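Local coordinates for glucose-6-phosphate 1-dehydrogenase (Kluyveromyces lactis, PDB 7E6I), which oxidises glucose 6-phosphate to 6-phosphogluconolactone with NADP+ as electron acceptor, the probable rate-limiting step of the oxidative pentose phosphate pathway, at residues F120-P125 against V149-P154; I11-A16 against T42-Y47; E177-D182 against G425-F430. All blocks are in the same frame, centred on the assembly; numbering follows the deposited sequence.

Contact 1: F120-P125 against V149-P154; sequences FYLALP and VIVEKP. With BG6 (6-O-phosphono-beta-D-glucopyranose), chain B.
The backbone of I150 bonds to both F120 and L122: I150 N donates to F120 O at 2.8 Å, and L122 N to I150 O at 2.9 Å. The strands run parallel, with their axes 15° apart, and F120 stands opposite V149 as Y121 does opposite I150.

The apolar contacts fall on the two faces of the sheet. On one, CG2 of I150 sits over the ring of Y121, offset toward the rim and 4.0 Å from the ring centroid, a CH-pi contact; CD1 of the same isoleucine touches CD2 of the tyrosine at 3.7 Å. With CG anti to the backbone N (chi1 -163°), the Y121 ring starts out beside the carbonyl carbon. On the other face, L122 CD2 meets V151 CG1 at 3.6 Å and also touches V149 CG2. L122 packs on C133 and V151 on F129 of helix 126-139, with F120 beside them on L136.

The polar contact is slight: Y121 OH gives a weak hydrogen bond to E152 OE1 at 3.3 Å, with ring and carboxylate planes 79° apart. An alanine in place of Y121 would probably leave a gap under I150 CG2 and deprive E152 OE1 of its weak donor.

Beyond the strand, the long side chain of K153 carries its NZ to the substrate, donating to O1 of the bound sugar phosphate at 2.9 Å and also to D240 O. Helix 126-139 links the two strands in a beta-alpha-beta unit of the Rossmann-type domain, whose strand 146-152 leads into the glucose 6-phosphate pocket.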
loop_
_atom_site.group_PDB
_atom_site.type_symbol
_atom_site.label_atom_id
_atom_site.label_comp_id
_atom_site.label_asym_id
_atom_site.label_seq_id
_atom_site.Cartn_x
_atom_site.Cartn_y
_atom_site.Cartn_z
ATOM N N PHE A 120 -19.604 4.045 -1.185
ATOM C CA PHE A 120 -19.556 3.124 -2.317
ATOM C C PHE A 120 -18.148 2.556 -2.421
ATOM O O PHE A 120 -17.208 3.283 -2.759
ATOM C CB PHE A 120 -19.950 3.838 -3.606
ATOM C CG PHE A 120 -21.344 4.373 -3.593
ATOM C CD1 PHE A 120 -22.427 3.536 -3.826
ATOM C CD2 PHE A 120 -21.579 5.710 -3.322
ATOM C CE1 PHE A 120 -23.721 4.028 -3.804
ATOM C CE2 PHE A 120 -22.873 6.210 -3.299
ATOM C CZ PHE A 120 -23.944 5.369 -3.535
ATOM N N TYR A 121 -18.001 1.268 -2.128
ATOM C CA TYR A 121 -16.726 0.577 -2.305
ATOM C C TYR A 121 -16.714 -0.091 -3.677
ATOM O O TYR A 121 -17.529 -0.982 -3.940
ATOM C CB TYR A 121 -16.499 -0.458 -1.197
ATOM C CG TYR A 121 -15.061 -0.904 -1.085
ATOM C CD1 TYR A 121 -14.425 -1.558 -2.147
ATOM C CD2 TYR A 121 -14.325 -0.653 0.070
ATOM C CE1 TYR A 121 -13.103 -1.952 -2.057
ATOM C CE2 TYR A 121 -12.998 -1.043 0.170
ATOM C CZ TYR A 121 -12.390 -1.692 -0.887
ATOM O OH TYR A 121 -11.066 -2.079 -0.781
ATOM N N LEU A 122 -15.773 0.307 -4.535
ATOM C CA LEU A 122 -15.763 -0.145 -5.931
ATOM C C LEU A 122 -14.711 -1.238 -6.125
ATOM O O LEU A 122 -13.607 -1.003 -6.616
ATOM C CB LEU A 122 -15.520 1.037 -6.868
ATOM C CG LEU A 122 -16.704 1.874 -7.351
ATOM C CD1 LEU A 122 -17.621 2.265 -6.217
ATOM C CD2 LEU A 122 -16.195 3.104 -8.066
ATOM N N ALA A 123 -15.073 -2.470 -5.753
ATOM C CA ALA A 123 -14.147 -3.603 -5.837
ATOM C C ALA A 123 -14.067 -4.125 -7.273
ATOM O O ALA A 123 -14.390 -5.272 -7.578
ATOM C CB ALA A 123 -14.573 -4.703 -4.878
ATOM N N LEU A 124 -13.613 -3.257 -8.163
ATOM C CA LEU A 124 -13.686 -3.490 -9.596
ATOM C C LEU A 124 -12.403 -3.000 -10.231
ATOM O O LEU A 124 -11.688 -2.174 -9.645
ATOM C CB LEU A 124 -14.891 -2.757 -10.212
ATOM C CG LEU A 124 -16.283 -3.208 -9.762
ATOM C CD1 LEU A 124 -17.325 -2.165 -10.081
ATOM C CD2 LEU A 124 -16.623 -4.522 -10.438
ATOM N N PRO A 125 -12.063 -3.487 -11.422
ATOM C CA PRO A 125 -10.922 -2.934 -12.154
ATOM C C PRO A 125 -11.277 -1.579 -12.739
ATOM O O PRO A 125 -12.463 -1.257 -12.910
ATOM C CB PRO A 125 -10.673 -3.972 -13.256
ATOM C CG PRO A 125 -12.007 -4.601 -13.468
ATOM C CD PRO A 125 -12.688 -4.614 -12.140
ATOM N N VAL A 149 -16.710 7.516 -2.418
ATOM C CA VAL A 149 -16.429 6.310 -3.185
ATOM C C VAL A 149 -14.969 5.917 -2.978
ATOM O O VAL A 149 -14.072 6.764 -3.020
ATOM C CB VAL A 149 -16.792 6.463 -4.677
ATOM C CG1 VAL A 149 -17.073 7.917 -5.052
ATOM C CG2 VAL A 149 -15.732 5.833 -5.577
ATOM N N ILE A 150 -14.751 4.632 -2.712
ATOM C CA ILE A 150 -13.428 4.050 -2.572
ATOM C C ILE A 150 -13.079 3.333 -3.866
ATOM O O ILE A 150 -13.860 2.509 -4.358
ATOM C CB ILE A 150 -13.377 3.073 -1.387
ATOM C CG1 ILE A 150 -13.561 3.808 -0.067
ATOM C CG2 ILE A 150 -12.070 2.317 -1.385
ATOM C CD1 ILE A 150 -13.972 2.886 1.055
ATOM N N VAL A 151 -11.909 3.646 -4.421
ATOM C CA VAL A 151 -11.315 2.860 -5.488
ATOM C C VAL A 151 -9.895 2.508 -5.083
ATOM O O VAL A 151 -9.247 3.209 -4.300
ATOM C CB VAL A 151 -11.324 3.578 -6.856
ATOM C CG1 VAL A 151 -12.643 3.319 -7.567
ATOM C CG2 VAL A 151 -11.070 5.061 -6.692
ATOM N N GLU A 152 -9.413 1.410 -5.648
ATOM C CA GLU A 152 -8.153 0.805 -5.260
ATOM C C GLU A 152 -7.201 0.792 -6.449
ATOM O O GLU A 152 -7.631 0.706 -7.602
ATOM C CB GLU A 152 -8.397 -0.615 -4.756
ATOM C CG GLU A 152 -7.197 -1.264 -4.137
ATOM C CD GLU A 152 -7.562 -2.483 -3.320
ATOM O OE1 GLU A 152 -8.782 -2.697 -3.029
ATOM O OE2 GLU A 152 -6.606 -3.220 -2.972
ATOM N N LYS A 153 -5.903 0.886 -6.165
ATOM C CA LYS A 153 -4.922 0.883 -7.234
ATOM C C LYS A 153 -4.975 -0.456 -7.971
ATOM O O LYS A 153 -5.347 -1.477 -7.390
ATOM C CB LYS A 153 -3.520 1.147 -6.674
ATOM C CG LYS A 153 -2.885 -0.031 -5.939
ATOM C CD LYS A 153 -1.868 -0.772 -6.815
ATOM C CE LYS A 153 -1.032 -1.790 -6.002
ATOM N NZ LYS A 153 -0.448 -2.896 -6.849
ATOM N N PRO A 154 -4.586 -0.492 -9.258
ATOM C CA PRO A 154 -3.932 0.547 -10.059
ATOM C C PRO A 154 -4.877 1.583 -10.669
ATOM O O PRO A 154 -6.007 1.263 -11.048
ATOM C CB PRO A 154 -3.260 -0.269 -11.163
ATOM C CG PRO A 154 -4.228 -1.372 -11.401
ATOM C CD PRO A 154 -4.892 -1.675 -10.079
HETATM C C1 BG6 B . 0.031 -6.211 -4.578
HETATM C C2 BG6 B . 0.926 -6.788 -5.673
HETATM O O1 BG6 B . -0.263 -4.883 -4.757
HETATM O O5 BG6 B . 0.734 -6.330 -3.258
HETATM C C3 BG6 B . 1.312 -8.196 -5.378
HETATM O O2 BG6 B . 0.290 -6.724 -6.957
HETATM C C4 BG6 B . 2.025 -8.297 -4.070
HETATM O O3 BG6 B . 2.210 -8.698 -6.404
HETATM C C5 BG6 B . 1.171 -7.709 -2.946
HETATM O O4 BG6 B . 2.327 -9.676 -3.820
HETATM C C6 BG6 B . 1.899 -7.621 -1.632
HETATM O O6 BG6 B . 1.014 -7.051 -0.685
HETATM P P BG6 B . 1.152 -7.532 0.898
HETATM O O1P BG6 B . 2.622 -7.286 1.177
HETATM O O2P BG6 B . 0.769 -8.985 0.997
HETATM O O3P BG6 B . 0.249 -6.742 1.844
#

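Contact 2: I11-A16 against T42-Y47; sequences ITIFGA and TKIIGY
The rings of F14 and Y47 meet obliquely, their planes 37° apart and their centroids separated by 4.7 Å. Over one face of the F14 ring lies CB of Y47, displaced toward the rim in a CH-pi contact. Over one face of the Y47 ring lies CE2 of F14, again near the rim, and this atom comes within 3.5 Å of Y47 CD1. CG of Y47 is anti to the backbone N (chi1 -176°), which starts the ring off beside the carbonyl carbon, on the same face of the sheet as F14. The hydroxyl is hydrogen-bonded outside the contact, to P90 O. A tyrosine suits the place twice: its ring gives F14 a broad apolar surface and its hydroxyl can bond to P90 O.

T12 and I45 continue this face of the sheet, which helix 94-110 covers. On the other, CD1 of I13 packs on CG2 of I44 at 3.6 Å, the two side chains running side by side, and I11 CD1 touches T42 CG2. Beta-branched residues suit these extended strands, and helix 19-34 packs on this layer.

Parallel pairing holds the backbones together: I45 N donates to I11 O at 2.8 Å, and I13 N to I45 O at 2.7 Å. At the end, Y47 O accepts from A16 N at 3.0 Å and only weakly from G15 N. G15 has positive phi, which favours glycine, and A16 CB lies 3.4 Å from G46 CA, where a side chain on G46 would clash.

Strand 10-14, helix 19-34 and strand 43-48 form the first beta-alpha-beta unit of the Rossmann-type domain, and G15 and A16 begin its dinucleotide-binding turn, probably for NADP+.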
loop_
_atom_site.group_PDB
_atom_site.type_symbol
_atom_site.label_atom_id
_atom_site.label_comp_id
_atom_site.label_asym_id
_atom_site.label_seq_id
_atom_site.Cartn_x
_atom_site.Cartn_y
_atom_site.Cartn_z
ATOM N N ILE A 11 -23.504 1.145 3.037
ATOM C CA ILE A 11 -22.282 0.801 2.335
ATOM C C ILE A 11 -22.672 -0.130 1.198
ATOM O O ILE A 11 -23.165 -1.237 1.440
ATOM C CB ILE A 11 -21.267 0.140 3.280
ATOM C CG1 ILE A 11 -20.837 1.124 4.371
ATOM C CG2 ILE A 11 -20.070 -0.372 2.523
ATOM C CD1 ILE A 11 -20.131 0.455 5.555
ATOM N N THR A 12 -22.463 0.311 -0.042
ATOM C CA THR A 12 -22.660 -0.537 -1.213
ATOM C C THR A 12 -21.304 -0.983 -1.749
ATOM O O THR A 12 -20.455 -0.146 -2.065
ATOM C CB THR A 12 -23.441 0.187 -2.307
ATOM O OG1 THR A 12 -24.619 0.779 -1.753
ATOM C CG2 THR A 12 -23.833 -0.787 -3.392
ATOM N N ILE A 13 -21.117 -2.297 -1.871
ATOM C CA ILE A 13 -19.886 -2.883 -2.402
ATOM C C ILE A 13 -20.175 -3.340 -3.826
ATOM O O ILE A 13 -20.793 -4.386 -4.042
ATOM C CB ILE A 13 -19.377 -4.046 -1.544
ATOM C CG1 ILE A 13 -19.050 -3.583 -0.128
ATOM C CG2 ILE A 13 -18.133 -4.660 -2.163
ATOM C CD1 ILE A 13 -20.232 -3.647 0.802
ATOM N N PHE A 14 -19.715 -2.567 -4.801
ATOM C CA PHE A 14 -19.829 -2.967 -6.192
ATOM C C PHE A 14 -18.783 -4.023 -6.529
ATOM O O PHE A 14 -17.676 -4.027 -5.985
ATOM C CB PHE A 14 -19.678 -1.759 -7.109
ATOM C CG PHE A 14 -20.930 -0.927 -7.218
ATOM C CD1 PHE A 14 -21.238 0.023 -6.254
ATOM C CD2 PHE A 14 -21.793 -1.088 -8.289
ATOM C CE1 PHE A 14 -22.389 0.793 -6.360
ATOM C CE2 PHE A 14 -22.939 -0.325 -8.397
ATOM C CZ PHE A 14 -23.241 0.617 -7.432
ATOM N N GLY A 15 -19.146 -4.924 -7.440
ATOM C CA GLY A 15 -18.312 -6.076 -7.705
ATOM C C GLY A 15 -18.390 -7.113 -6.611
ATOM O O GLY A 15 -17.422 -7.845 -6.387
ATOM N N ALA A 16 -19.527 -7.197 -5.917
ATOM C CA ALA A 16 -19.590 -7.929 -4.655
ATOM C C ALA A 16 -19.289 -9.415 -4.797
ATOM O O ALA A 16 -18.921 -10.053 -3.808
ATOM C CB ALA A 16 -20.962 -7.744 -4.021
ATOM N N THR A 42 -26.053 -0.168 10.161
ATOM C CA THR A 42 -25.412 0.041 8.874
ATOM C C THR A 42 -26.021 -0.913 7.863
ATOM O O THR A 42 -26.100 -2.118 8.119
ATOM C CB THR A 42 -23.905 -0.213 8.974
ATOM O OG1 THR A 42 -23.292 0.790 9.798
ATOM C CG2 THR A 42 -23.261 -0.196 7.591
ATOM N N LYS A 43 -26.433 -0.391 6.709
ATOM C CA LYS A 43 -26.965 -1.248 5.654
ATOM C C LYS A 43 -25.859 -1.600 4.660
ATOM O O LYS A 43 -25.333 -0.723 3.967
ATOM C CB LYS A 43 -28.148 -0.591 4.942
ATOM C CG LYS A 43 -28.911 -1.575 4.055
ATOM C CD LYS A 43 -30.376 -1.193 3.859
ATOM C CE LYS A 43 -31.133 -2.284 3.121
ATOM N NZ LYS A 43 -30.255 -3.468 2.871
ATOM N N ILE A 44 -25.519 -2.882 4.579
ATOM C CA ILE A 44 -24.471 -3.359 3.685
ATOM C C ILE A 44 -25.119 -4.028 2.482
ATOM O O ILE A 44 -25.832 -5.029 2.629
ATOM C CB ILE A 44 -23.517 -4.320 4.406
ATOM C CG1 ILE A 44 -23.028 -3.684 5.704
ATOM C CG2 ILE A 44 -22.337 -4.627 3.536
ATOM C CD1 ILE A 44 -21.989 -4.493 6.415
ATOM N N ILE A 45 -24.853 -3.490 1.292
ATOM C CA ILE A 45 -25.462 -3.941 0.038
ATOM C C ILE A 45 -24.361 -4.352 -0.935
ATOM O O ILE A 45 -23.499 -3.531 -1.288
ATOM C CB ILE A 45 -26.328 -2.850 -0.603
ATOM C CG1 ILE A 45 -27.423 -2.368 0.343
ATOM C CG2 ILE A 45 -26.917 -3.352 -1.892
ATOM C CD1 ILE A 45 -28.166 -1.170 -0.203
ATOM N N GLY A 46 -24.416 -5.590 -1.407
ATOM C CA GLY A 46 -23.517 -6.063 -2.430
ATOM C C GLY A 46 -24.192 -6.038 -3.787
ATOM O O GLY A 46 -25.255 -6.627 -3.966
ATOM N N TYR A 47 -23.559 -5.366 -4.744
ATOM C CA TYR A 47 -24.080 -5.200 -6.096
ATOM C C TYR A 47 -23.121 -5.841 -7.092
ATOM O O TYR A 47 -21.906 -5.634 -7.008
ATOM C CB TYR A 47 -24.273 -3.701 -6.404
ATOM C CG TYR A 47 -24.905 -3.323 -7.736
ATOM C CD1 TYR A 47 -24.239 -3.532 -8.935
ATOM C CD2 TYR A 47 -26.146 -2.699 -7.784
ATOM C CE1 TYR A 47 -24.809 -3.165 -10.145
ATOM C CE2 TYR A 47 -26.721 -2.329 -8.988
ATOM C CZ TYR A 47 -26.051 -2.562 -10.163
ATOM O OH TYR A 47 -26.627 -2.197 -11.362
#

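Contact 3: E177-D182 against G425-F430; sequences ELFRID and GDHSNF
F179 meets two rings of 425-430, H427 on a face and F430 at an edge. Against H427 it forms an offset stack, with centroids 3.9 Å apart and planes inclined by 19°; the imidazole NE2 lies over the phenylalanine face toward the rim, while F179 CZ lies over the imidazole. Toward F430 it turns its edge: the planes stand at 86°, and F179 CD2 points over the centre of the F430 face, 3.6 Å from F430 CE1. F179 CB adds a CH-pi contact to that same ring.

CG of F179, anti to the carbonyl carbon, starts the ring off beside the backbone N. Histidine suits its place because one flat group both stacks and bonds: H427 NE2 donates to L178 O at 3.0 Å, with the acceptor in the imidazole plane. The N-H...O angle is 131°, so the bond is bent, and NE2 stands above the carbonyl plane of L178.

F430 also meets I181, whose CG1 lies 3.7 Å from F430 CE2 at the ring edge, the two side chains running side by side. F430 CB rests 3.2 Å from R180 O. A water accepts from D182 N at 2.8 Å and donates to N429 O, joining the backbones beyond the aromatic cluster. Within the loop, D426 OD1 accepts from S428 N in an Asx turn.

The 178-181 strand closes one side of the parallel sheet, its other flank paired with strand 146-152. The loop 425-430 follows the Schellman motif at G425 that ends helix 414-423; A422 of that helix packs on F179, L418 packs on F430, and helix 263-276 borders H427.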
loop_
_atom_site.group_PDB
_atom_site.type_symbol
_atom_site.label_atom_id
_atom_site.label_comp_id
_atom_site.label_asym_id
_atom_site.label_seq_id
_atom_site.Cartn_x
_atom_site.Cartn_y
_atom_site.Cartn_z
ATOM N N GLU A 177 -14.605 13.512 -2.076
ATOM C CA GLU A 177 -15.446 12.322 -2.107
ATOM C C GLU A 177 -14.694 11.059 -2.518
ATOM O O GLU A 177 -15.196 9.948 -2.287
ATOM C CB GLU A 177 -16.617 12.543 -3.072
ATOM C CG GLU A 177 -17.439 13.797 -2.770
ATOM C CD GLU A 177 -18.286 14.255 -3.952
ATOM O OE1 GLU A 177 -19.509 14.450 -3.760
ATOM O OE2 GLU A 177 -17.728 14.424 -5.067
ATOM N N LEU A 178 -13.513 11.207 -3.122
ATOM C CA LEU A 178 -12.720 10.100 -3.645
ATOM C C LEU A 178 -11.754 9.573 -2.586
ATOM O O LEU A 178 -11.048 10.349 -1.936
ATOM C CB LEU A 178 -11.938 10.583 -4.863
ATOM C CG LEU A 178 -12.250 10.013 -6.239
ATOM C CD1 LEU A 178 -13.545 9.201 -6.226
ATOM C CD2 LEU A 178 -12.280 11.138 -7.255
ATOM N N PHE A 179 -11.704 8.255 -2.422
ATOM C CA PHE A 179 -10.769 7.636 -1.478
ATOM C C PHE A 179 -9.983 6.561 -2.225
ATOM O O PHE A 179 -10.428 5.411 -2.321
ATOM C CB PHE A 179 -11.500 7.072 -0.281
ATOM C CG PHE A 179 -11.980 8.119 0.689
ATOM C CD1 PHE A 179 -13.081 8.911 0.388
ATOM C CD2 PHE A 179 -11.317 8.323 1.903
ATOM C CE1 PHE A 179 -13.520 9.874 1.281
ATOM C CE2 PHE A 179 -11.744 9.282 2.798
ATOM C CZ PHE A 179 -12.852 10.057 2.494
ATOM N N ARG A 180 -8.819 6.945 -2.759
ATOM C CA ARG A 180 -7.974 6.048 -3.539
ATOM C C ARG A 180 -7.062 5.264 -2.610
ATOM O O ARG A 180 -6.299 5.843 -1.834
ATOM C CB ARG A 180 -7.126 6.821 -4.549
ATOM C CG ARG A 180 -7.883 7.473 -5.692
ATOM C CD ARG A 180 -6.898 8.120 -6.660
ATOM N NE ARG A 180 -7.504 9.147 -7.501
ATOM C CZ ARG A 180 -7.836 10.369 -7.081
ATOM N NH1 ARG A 180 -7.616 10.723 -5.828
ATOM N NH2 ARG A 180 -8.380 11.247 -7.920
ATOM N N ILE A 181 -7.106 3.954 -2.729
ATOM C CA ILE A 181 -6.443 3.065 -1.795
ATOM C C ILE A 181 -5.120 2.585 -2.374
ATOM O O ILE A 181 -5.062 2.082 -3.510
ATOM C CB ILE A 181 -7.342 1.874 -1.437
ATOM C CG1 ILE A 181 -8.342 2.286 -0.360
ATOM C CG2 ILE A 181 -6.488 0.677 -0.976
ATOM C CD1 ILE A 181 -9.132 1.114 0.192
ATOM N N ASP A 182 -4.055 2.773 -1.588
ATOM C CA ASP A 182 -2.844 1.955 -1.608
ATOM C C ASP A 182 -2.831 1.244 -0.259
ATOM O O ASP A 182 -2.716 1.896 0.786
ATOM C CB ASP A 182 -1.611 2.835 -1.812
ATOM C CG ASP A 182 -0.320 2.037 -1.938
ATOM O OD1 ASP A 182 -0.083 1.111 -1.116
ATOM O OD2 ASP A 182 0.474 2.358 -2.859
ATOM N N GLY A 425 -14.073 9.964 7.130
ATOM C CA GLY A 425 -13.765 11.075 6.244
ATOM C C GLY A 425 -12.318 11.548 6.230
ATOM O O GLY A 425 -12.045 12.653 5.742
ATOM N N ASP A 426 -11.375 10.739 6.724
ATOM C CA ASP A 426 -9.977 11.156 6.875
ATOM C C ASP A 426 -9.166 10.703 5.663
ATOM O O ASP A 426 -8.927 9.503 5.489
ATOM C CB ASP A 426 -9.399 10.582 8.170
ATOM C CG ASP A 426 -7.960 11.006 8.414
ATOM O OD1 ASP A 426 -7.339 11.637 7.520
ATOM O OD2 ASP A 426 -7.451 10.729 9.528
ATOM N N HIS A 427 -8.702 11.663 4.851
ATOM C CA HIS A 427 -7.976 11.347 3.622
ATOM C C HIS A 427 -6.492 11.039 3.841
ATOM O O HIS A 427 -5.773 10.843 2.850
ATOM C CB HIS A 427 -8.121 12.489 2.617
ATOM C CG HIS A 427 -9.404 12.448 1.851
ATOM N ND1 HIS A 427 -10.516 13.177 2.221
ATOM C CD2 HIS A 427 -9.762 11.743 0.747
ATOM C CE1 HIS A 427 -11.496 12.937 1.365
ATOM N NE2 HIS A 427 -11.064 12.073 0.461
ATOM N N SER A 428 -6.037 10.939 5.097
ATOM C CA SER A 428 -4.603 10.916 5.389
ATOM C C SER A 428 -3.918 9.717 4.752
ATOM O O SER A 428 -2.777 9.815 4.293
ATOM C CB SER A 428 -4.382 10.895 6.896
ATOM O OG SER A 428 -4.897 12.074 7.470
ATOM N N ASN A 429 -4.607 8.579 4.701
ATOM C CA ASN A 429 -4.045 7.339 4.192
ATOM C C ASN A 429 -4.570 6.983 2.807
ATOM O O ASN A 429 -4.668 5.797 2.472
ATOM C CB ASN A 429 -4.339 6.214 5.180
ATOM C CG ASN A 429 -3.824 6.525 6.572
ATOM O OD1 ASN A 429 -2.865 7.267 6.719
ATOM N ND2 ASN A 429 -4.463 5.968 7.595
ATOM N N PHE A 430 -4.901 7.976 1.985
ATOM C CA PHE A 430 -5.376 7.718 0.635
ATOM C C PHE A 430 -4.640 8.623 -0.348
ATOM O O PHE A 430 -4.178 9.706 0.018
ATOM C CB PHE A 430 -6.884 7.922 0.537
ATOM C CG PHE A 430 -7.669 7.076 1.497
ATOM C CD1 PHE A 430 -7.898 7.502 2.795
ATOM C CD2 PHE A 430 -8.184 5.856 1.097
ATOM C CE1 PHE A 430 -8.622 6.710 3.675
ATOM C CE2 PHE A 430 -8.913 5.068 1.962
ATOM C CZ PHE A 430 -9.137 5.485 3.249
HETATM O O HOH W 1 -5.002 3.737 0.813
#

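Overall arrangement
Contacts 1 and 2 lie within the six-stranded parallel sheet, and contact 3 joins its edge strand 178-181 to a loop of the C-terminal domain. Contact 2 joins contact 1 through strands 10-14 and 117-122, Y121 N lying 2.8 Å from T12 O. Contact 1 meets contact 3 across strands 146-152 and 178-181, V151 O being 2.8 Å from I181 N. Contacts 2 and 3 do not touch, their nearest atoms being about 11 Å apart. K153 of contact 1 binds the sugar phosphate, which lies about 9 Å from the I181 side chain in contact 3, where D182 hydrogen-bonds H245, the probable proton acceptor. Contact 2 holds G15 and A16 of the presumed NADP+ site, to which K153 probably also contributes.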